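Local coordinates for protein transcriptional repressor PadR (Bacillus cereus, PDB 6JYI) that probably represses transcription as a dimeric, DNA-binding regulator of the PadR-like family, with a winged helix-turn-helix domain and a long helical dimerisation region, at residues A[103-108]-A[118-123]; A[127-132]-A[167-172]. All blocks are in the same frame, centred on the assembly; numbering follows the deposited sequence.

Contact 1 of 2, residues A[103-108]-A[118-123]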
loop_
_atom_site.group_PDB
_atom_site.type_symbol
_atom_site.label_atom_id
_atom_site.label_comp_id
_atom_site.label_asym_id
_atom_site.label_seq_id
_atom_site.Cartn_x
_atom_site.Cartn_y
_atom_site.Cartn_z
ATOM N N LEU A 103 5.779 -9.685 -2.764
ATOM C CA LEU A 103 4.906 -10.405 -3.675
ATOM C C LEU A 103 5.493 -10.493 -5.096
ATOM O O LEU A 103 5.245 -11.476 -5.790
ATOM C CB LEU A 103 3.489 -9.851 -3.684
ATOM C CG LEU A 103 2.727 -10.050 -2.360
ATOM C CD1 LEU A 103 1.360 -9.344 -2.364
ATOM C CD2 LEU A 103 2.573 -11.530 -2.057
HETATM N N MSE A 104 6.273 -9.489 -5.510
HETATM C CA MSE A 104 6.922 -9.535 -6.827
HETATM C C MSE A 104 8.059 -10.560 -6.828
HETATM O O MSE A 104 8.267 -11.247 -7.827
HETATM C CB MSE A 104 7.454 -8.150 -7.186
HETATM C CG MSE A 104 7.988 -8.020 -8.579
HETATM SE SE MSE A 104 6.596 -8.223 -9.952
HETATM C CE MSE A 104 5.573 -6.639 -9.585
ATOM N N ARG A 105 8.754 -10.698 -5.697
ATOM C CA ARG A 105 9.799 -11.735 -5.565
ATOM C C ARG A 105 9.161 -13.113 -5.699
ATOM O O ARG A 105 9.704 -13.981 -6.395
ATOM C CB ARG A 105 10.529 -11.665 -4.236
ATOM C CG ARG A 105 11.221 -10.345 -3.908
ATOM C CD ARG A 105 12.335 -9.935 -4.870
ATOM N NE ARG A 105 12.886 -8.643 -4.426
ATOM C CZ ARG A 105 14.079 -8.431 -3.878
ATOM N NH1 ARG A 105 14.965 -9.414 -3.699
ATOM N NH2 ARG A 105 14.402 -7.191 -3.509
HETATM N N MSE A 106 8.005 -13.305 -5.051
HETATM C CA MSE A 106 7.277 -14.555 -5.187
HETATM C C MSE A 106 6.836 -14.746 -6.639
HETATM O O MSE A 106 6.957 -15.843 -7.180
HETATM C CB MSE A 106 6.057 -14.626 -4.286
HETATM C CG MSE A 106 6.349 -14.540 -2.822
HETATM SE SE MSE A 106 7.395 -16.018 -2.149
HETATM C CE MSE A 106 9.087 -15.087 -1.927
ATOM N N TYR A 107 6.385 -13.674 -7.290
ATOM C CA TYR A 107 5.971 -13.778 -8.682
ATOM C C TYR A 107 7.132 -14.273 -9.590
ATOM O O TYR A 107 6.934 -15.092 -10.484
ATOM C CB TYR A 107 5.372 -12.462 -9.187
ATOM C CG TYR A 107 4.769 -12.614 -10.546
ATOM C CD1 TYR A 107 3.502 -13.192 -10.719
ATOM C CD2 TYR A 107 5.486 -12.266 -11.676
ATOM C CE1 TYR A 107 2.975 -13.382 -12.009
ATOM C CE2 TYR A 107 4.980 -12.453 -12.927
ATOM C CZ TYR A 107 3.716 -12.979 -13.092
ATOM O OH TYR A 107 3.244 -13.141 -14.367
ATOM N N PHE A 108 8.337 -13.791 -9.316
ATOM C CA PHE A 108 9.518 -14.173 -10.056
ATOM C C PHE A 108 10.277 -15.288 -9.339
ATOM O O PHE A 108 11.474 -15.516 -9.594
ATOM C CB PHE A 108 10.437 -12.958 -10.241
ATOM C CG PHE A 108 9.873 -11.895 -11.103
ATOM C CD1 PHE A 108 9.284 -12.206 -12.315
ATOM C CD2 PHE A 108 9.937 -10.561 -10.709
ATOM C CE1 PHE A 108 8.741 -11.229 -13.107
ATOM C CE2 PHE A 108 9.424 -9.581 -11.507
ATOM C CZ PHE A 108 8.817 -9.909 -12.712
ATOM N N LYS A 118 12.014 -19.798 0.929
ATOM C CA LYS A 118 11.641 -20.146 2.302
ATOM C C LYS A 118 12.038 -19.043 3.266
ATOM O O LYS A 118 11.260 -18.690 4.171
ATOM C CB LYS A 118 12.303 -21.476 2.737
ATOM N N LYS A 119 13.251 -18.507 3.081
ATOM C CA LYS A 119 13.770 -17.416 3.947
ATOM C C LYS A 119 12.933 -16.170 3.826
ATOM O O LYS A 119 12.574 -15.535 4.828
ATOM C CB LYS A 119 15.222 -17.055 3.589
ATOM C CG LYS A 119 15.847 -15.905 4.425
ATOM C CD LYS A 119 15.825 -16.230 5.920
ATOM C CE LYS A 119 16.881 -15.458 6.760
ATOM N NZ LYS A 119 16.278 -14.225 7.403
ATOM N N TRP A 120 12.663 -15.780 2.587
ATOM C CA TRP A 120 11.838 -14.604 2.344
ATOM C C TRP A 120 10.464 -14.733 2.972
ATOM O O TRP A 120 9.956 -13.773 3.579
ATOM C CB TRP A 120 11.713 -14.373 0.840
ATOM C CG TRP A 120 12.915 -13.747 0.235
ATOM C CD1 TRP A 120 13.873 -13.010 0.875
ATOM C CD2 TRP A 120 13.260 -13.733 -1.147
ATOM N NE1 TRP A 120 14.790 -12.548 -0.028
ATOM C CE2 TRP A 120 14.439 -12.975 -1.276
ATOM C CE3 TRP A 120 12.679 -14.277 -2.292
ATOM C CZ2 TRP A 120 15.071 -12.763 -2.514
ATOM C CZ3 TRP A 120 13.302 -14.068 -3.509
ATOM C CH2 TRP A 120 14.487 -13.311 -3.607
ATOM N N ILE A 121 9.853 -15.912 2.849
ATOM C CA ILE A 121 8.540 -16.143 3.457
ATOM C C ILE A 121 8.623 -16.022 4.980
ATOM O O ILE A 121 7.785 -15.379 5.605
ATOM C CB ILE A 121 7.906 -17.502 3.035
ATOM C CG1 ILE A 121 7.422 -17.428 1.578
ATOM C CG2 ILE A 121 6.710 -17.858 3.938
ATOM C CD1 ILE A 121 7.068 -18.775 0.991
ATOM N N LYS A 122 9.662 -16.597 5.568
ATOM C CA LYS A 122 9.802 -16.590 7.021
ATOM C C LYS A 122 10.020 -15.169 7.528
ATOM O O LYS A 122 9.399 -14.752 8.517
ATOM C CB LYS A 122 10.922 -17.555 7.489
ATOM N N ASP A 123 10.857 -14.406 6.822
ATOM C CA ASP A 123 11.033 -12.974 7.131
ATOM C C ASP A 123 9.725 -12.177 7.087
ATOM O O ASP A 123 9.481 -11.301 7.928
ATOM C CB ASP A 123 12.000 -12.317 6.139
ATOM C CG ASP A 123 13.389 -12.842 6.268
ATOM O OD1 ASP A 123 13.711 -13.358 7.349
ATOM O OD2 ASP A 123 14.147 -12.766 5.281
#
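Helix 101-107 and the early part of helix 114-142 run nearly antiparallel, their segment axes 158° apart and 11.0 Å at closest approach, with Arg105 and Trp120 facing each other (CA to CA 8.7 Å). Trp120 gives the largest share of the contact, with Met106 and Arg105 next. Its six-membered ring reaches across to Arg105, whose CB lies 3.7 Å from Trp120 CZ3 while the CG stands over one face of the indole, offset toward the rim. The bend of Arg105 at its second torsion (chi2 -62°) carries the chain on alongside the six-membered ring, where NH1 comes to 3.6 Å from Trp120 CZ2. The two planes are 87° apart, so the guanidinium is not stacked on the indole. Its polar end is held elsewhere: NE forms a salt bridge with Asp101, and NH1 donates to Thr91 O of the second subunit. This helical hairpin belongs to the C-terminal region that follows the winged helix-turn-helix domain in PadR-like regulators, and here it packs against the partner subunit, Val93 of which touches Trp120. At the rim of the indole, near its plane, the selenomethionine Met106 places CE 3.7 Å from Trp120 CE3, the two side chains sliding past each other in opposite directions. Bends at chi2 and chi3 turn this methyl toward the indole and leave SE beside Ile121, 4.0 Å from its CG1. Ile121 also packs on Leu168 and Leu172, so the apolar seam continues into helix 148-175.

Contact 2 of 2, residues A[127-132]-A[167-172]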
loop_
_atom_site.group_PDB
_atom_site.type_symbol
_atom_site.label_atom_id
_atom_site.label_comp_id
_atom_site.label_asym_id
_atom_site.label_seq_id
_atom_site.Cartn_x
_atom_site.Cartn_y
_atom_site.Cartn_z
ATOM N N ARG A 127 7.878 -10.251 10.098
ATOM C CA ARG A 127 7.533 -8.841 9.910
ATOM C C ARG A 127 6.069 -8.535 10.208
ATOM O O ARG A 127 5.785 -7.666 11.012
ATOM C CB ARG A 127 7.838 -8.396 8.481
ATOM C CG ARG A 127 9.313 -8.143 8.215
ATOM C CD ARG A 127 9.563 -7.678 6.781
ATOM N NE ARG A 127 10.828 -8.217 6.271
ATOM C CZ ARG A 127 11.459 -7.789 5.178
ATOM N NH1 ARG A 127 10.958 -6.798 4.416
ATOM N NH2 ARG A 127 12.599 -8.372 4.834
ATOM N N LYS A 128 5.151 -9.257 9.570
ATOM C CA LYS A 128 3.716 -9.001 9.749
ATOM C C LYS A 128 3.271 -9.303 11.180
ATOM O O LYS A 128 2.446 -8.573 11.738
ATOM C CB LYS A 128 2.862 -9.751 8.708
ATOM C CG LYS A 128 3.097 -9.287 7.233
ATOM C CD LYS A 128 2.217 -8.133 6.867
ATOM C CE LYS A 128 2.725 -7.298 5.670
ATOM N NZ LYS A 128 2.721 -8.025 4.373
ATOM N N GLU A 129 3.841 -10.352 11.781
ATOM C CA GLU A 129 3.574 -10.688 13.187
ATOM C C GLU A 129 3.965 -9.531 14.124
ATOM O O GLU A 129 3.197 -9.166 15.019
ATOM C CB GLU A 129 4.262 -12.017 13.586
ATOM C CG GLU A 129 3.458 -13.261 13.143
ATOM C CD GLU A 129 4.091 -14.620 13.462
ATOM O OE1 GLU A 129 5.281 -14.704 13.871
ATOM O OE2 GLU A 129 3.384 -15.635 13.266
ATOM N N ALA A 130 5.144 -8.949 13.897
ATOM C CA ALA A 130 5.611 -7.782 14.668
ATOM C C ALA A 130 4.665 -6.567 14.514
ATOM O O ALA A 130 4.242 -5.987 15.529
ATOM C CB ALA A 130 7.031 -7.413 14.264
ATOM N N TYR A 131 4.307 -6.233 13.271
ATOM C CA TYR A 131 3.355 -5.122 12.977
ATOM C C TYR A 131 2.040 -5.311 13.717
ATOM O O TYR A 131 1.477 -4.356 14.272
ATOM C CB TYR A 131 2.960 -5.032 11.512
ATOM C CG TYR A 131 4.024 -4.793 10.461
ATOM C CD1 TYR A 131 5.224 -4.147 10.740
ATOM C CD2 TYR A 131 3.776 -5.180 9.145
ATOM C CE1 TYR A 131 6.180 -3.943 9.720
ATOM C CE2 TYR A 131 4.704 -4.992 8.130
ATOM C CZ TYR A 131 5.908 -4.383 8.415
ATOM O OH TYR A 131 6.802 -4.214 7.366
ATOM N N ILE A 132 1.540 -6.542 13.705
ATOM C CA ILE A 132 0.291 -6.856 14.368
ATOM C C ILE A 132 0.434 -6.432 15.817
ATOM O O ILE A 132 -0.271 -5.513 16.235
ATOM C CB ILE A 132 -0.107 -8.345 14.209
ATOM C CG1 ILE A 132 -0.626 -8.592 12.775
ATOM C CG2 ILE A 132 -1.191 -8.725 15.191
ATOM C CD1 ILE A 132 -0.833 -10.100 12.418
ATOM N N THR A 167 -1.886 -17.382 5.636
ATOM C CA THR A 167 -1.671 -17.870 4.282
ATOM C C THR A 167 -0.214 -18.246 4.068
ATOM O O THR A 167 0.077 -19.322 3.571
ATOM C CB THR A 167 -2.098 -16.839 3.228
ATOM O OG1 THR A 167 -3.514 -16.664 3.278
ATOM C CG2 THR A 167 -1.718 -17.294 1.828
ATOM N N LEU A 168 0.698 -17.392 4.503
ATOM C CA LEU A 168 2.115 -17.640 4.298
ATOM C C LEU A 168 2.624 -18.835 5.079
ATOM O O LEU A 168 3.415 -19.619 4.544
ATOM C CB LEU A 168 2.956 -16.389 4.595
ATOM C CG LEU A 168 2.794 -15.263 3.571
ATOM C CD1 LEU A 168 3.525 -14.016 4.056
ATOM C CD2 LEU A 168 3.280 -15.656 2.173
ATOM N N LYS A 169 2.169 -18.993 6.323
ATOM C CA LYS A 169 2.485 -20.201 7.101
ATOM C C LYS A 169 2.119 -21.478 6.348
ATOM O O LYS A 169 2.887 -22.448 6.349
ATOM C CB LYS A 169 1.794 -20.166 8.462
ATOM C CG LYS A 169 2.445 -19.183 9.411
ATOM C CD LYS A 169 1.705 -19.104 10.708
ATOM C CE LYS A 169 2.461 -18.245 11.692
ATOM N NZ LYS A 169 1.718 -18.106 12.970
ATOM N N LYS A 170 0.953 -21.473 5.705
ATOM C CA LYS A 170 0.509 -22.605 4.873
ATOM C C LYS A 170 1.359 -22.825 3.630
ATOM O O LYS A 170 1.661 -23.963 3.265
ATOM C CB LYS A 170 -0.963 -22.440 4.482
ATOM C CG LYS A 170 -1.886 -22.705 5.653
ATOM C CD LYS A 170 -3.193 -21.914 5.613
ATOM C CE LYS A 170 -4.198 -22.499 6.633
ATOM N NZ LYS A 170 -5.169 -21.472 7.105
ATOM N N LYS A 171 1.748 -21.749 2.968
ATOM C CA LYS A 171 2.645 -21.878 1.831
ATOM C C LYS A 171 3.992 -22.477 2.256
ATOM O O LYS A 171 4.562 -23.307 1.542
ATOM C CB LYS A 171 2.826 -20.528 1.125
ATOM C CG LYS A 171 1.519 -19.933 0.585
ATOM C CD LYS A 171 0.880 -20.857 -0.448
ATOM C CE LYS A 171 -0.402 -20.289 -0.980
ATOM N NZ LYS A 171 -1.020 -21.096 -2.043
ATOM N N LEU A 172 4.474 -22.069 3.428
ATOM C CA LEU A 172 5.719 -22.595 3.981
ATOM C C LEU A 172 5.599 -24.097 4.270
ATOM O O LEU A 172 6.440 -24.893 3.818
ATOM C CB LEU A 172 6.103 -21.813 5.243
ATOM C CG LEU A 172 7.552 -21.937 5.726
ATOM C CD1 LEU A 172 8.495 -21.307 4.694
ATOM C CD2 LEU A 172 7.718 -21.279 7.095
#
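Glu129 and Lys169 approach from opposite directions and meet at one carboxylate oxygen, joining two helices whose nearest CA atoms, those of the same two residues, are 11.3 Å apart. The lysine donates from NZ to OE2 of the carboxylate at 3.0 Å, a hydrogen bond that is also a salt bridge. Nitrogen and oxygen meet nearly along the C-O axis of Glu129, so the ammonium sits beyond the end of one oxygen instead of straddling both. Lys169 CE lies almost abreast of NZ, 3.2 Å from the same Glu129 OE2, so the ammonium meets the oxygen from the flank and the N-H cannot lie straight on the line between them. Each side chain is extended beyond CG, chi2 being 178° in Glu129 and 177° in Lys169, and this reach lets the pair span the gap between the backbones. The CB of Glu129 already points at the other helix, whereas Lys169 must bring its amine across from a CB directed to one side. Helices 114-142 and 148-175 form the long antiparallel hairpin of the C-terminal dimerisation region, and the second of them enters a predicted coiled coil. The bridge lies at the surface of this hairpin, where solvent would be expected to weaken the attraction. Lys169 also touches Ile125 of the facing helix, and deeper in Leu168 packs on Glu124 and Ile125 and on Val156 of the second subunit. The amine of buried Lys128 is held by Glu124, by Gln164 and by Asp96 of the second subunit, two acidic partners that would be expected to favour its charged form.

Overall arrangement
The two contacts follow one another along the chain, contact 1 closing before contact 2 opens, and their centres lie 11 Å apart on the same side of the chain's centre. Helix 114-142 serves both: its early turns meet helix 101-107, and both its early and later turns lie against helix 148-175. They also touch directly, Ile121 CG2 lying 3.8 Å from Leu168 O and 4.0 Å from Leu172 CD1. Contact 1 is buried, whereas contact 2 is a bridge at the surface. Both segment pairs reach the second subunit, so the packing within this three-helix region is continuous with the dimer interface, consistent with its dimerisation role in PadR-like regulators.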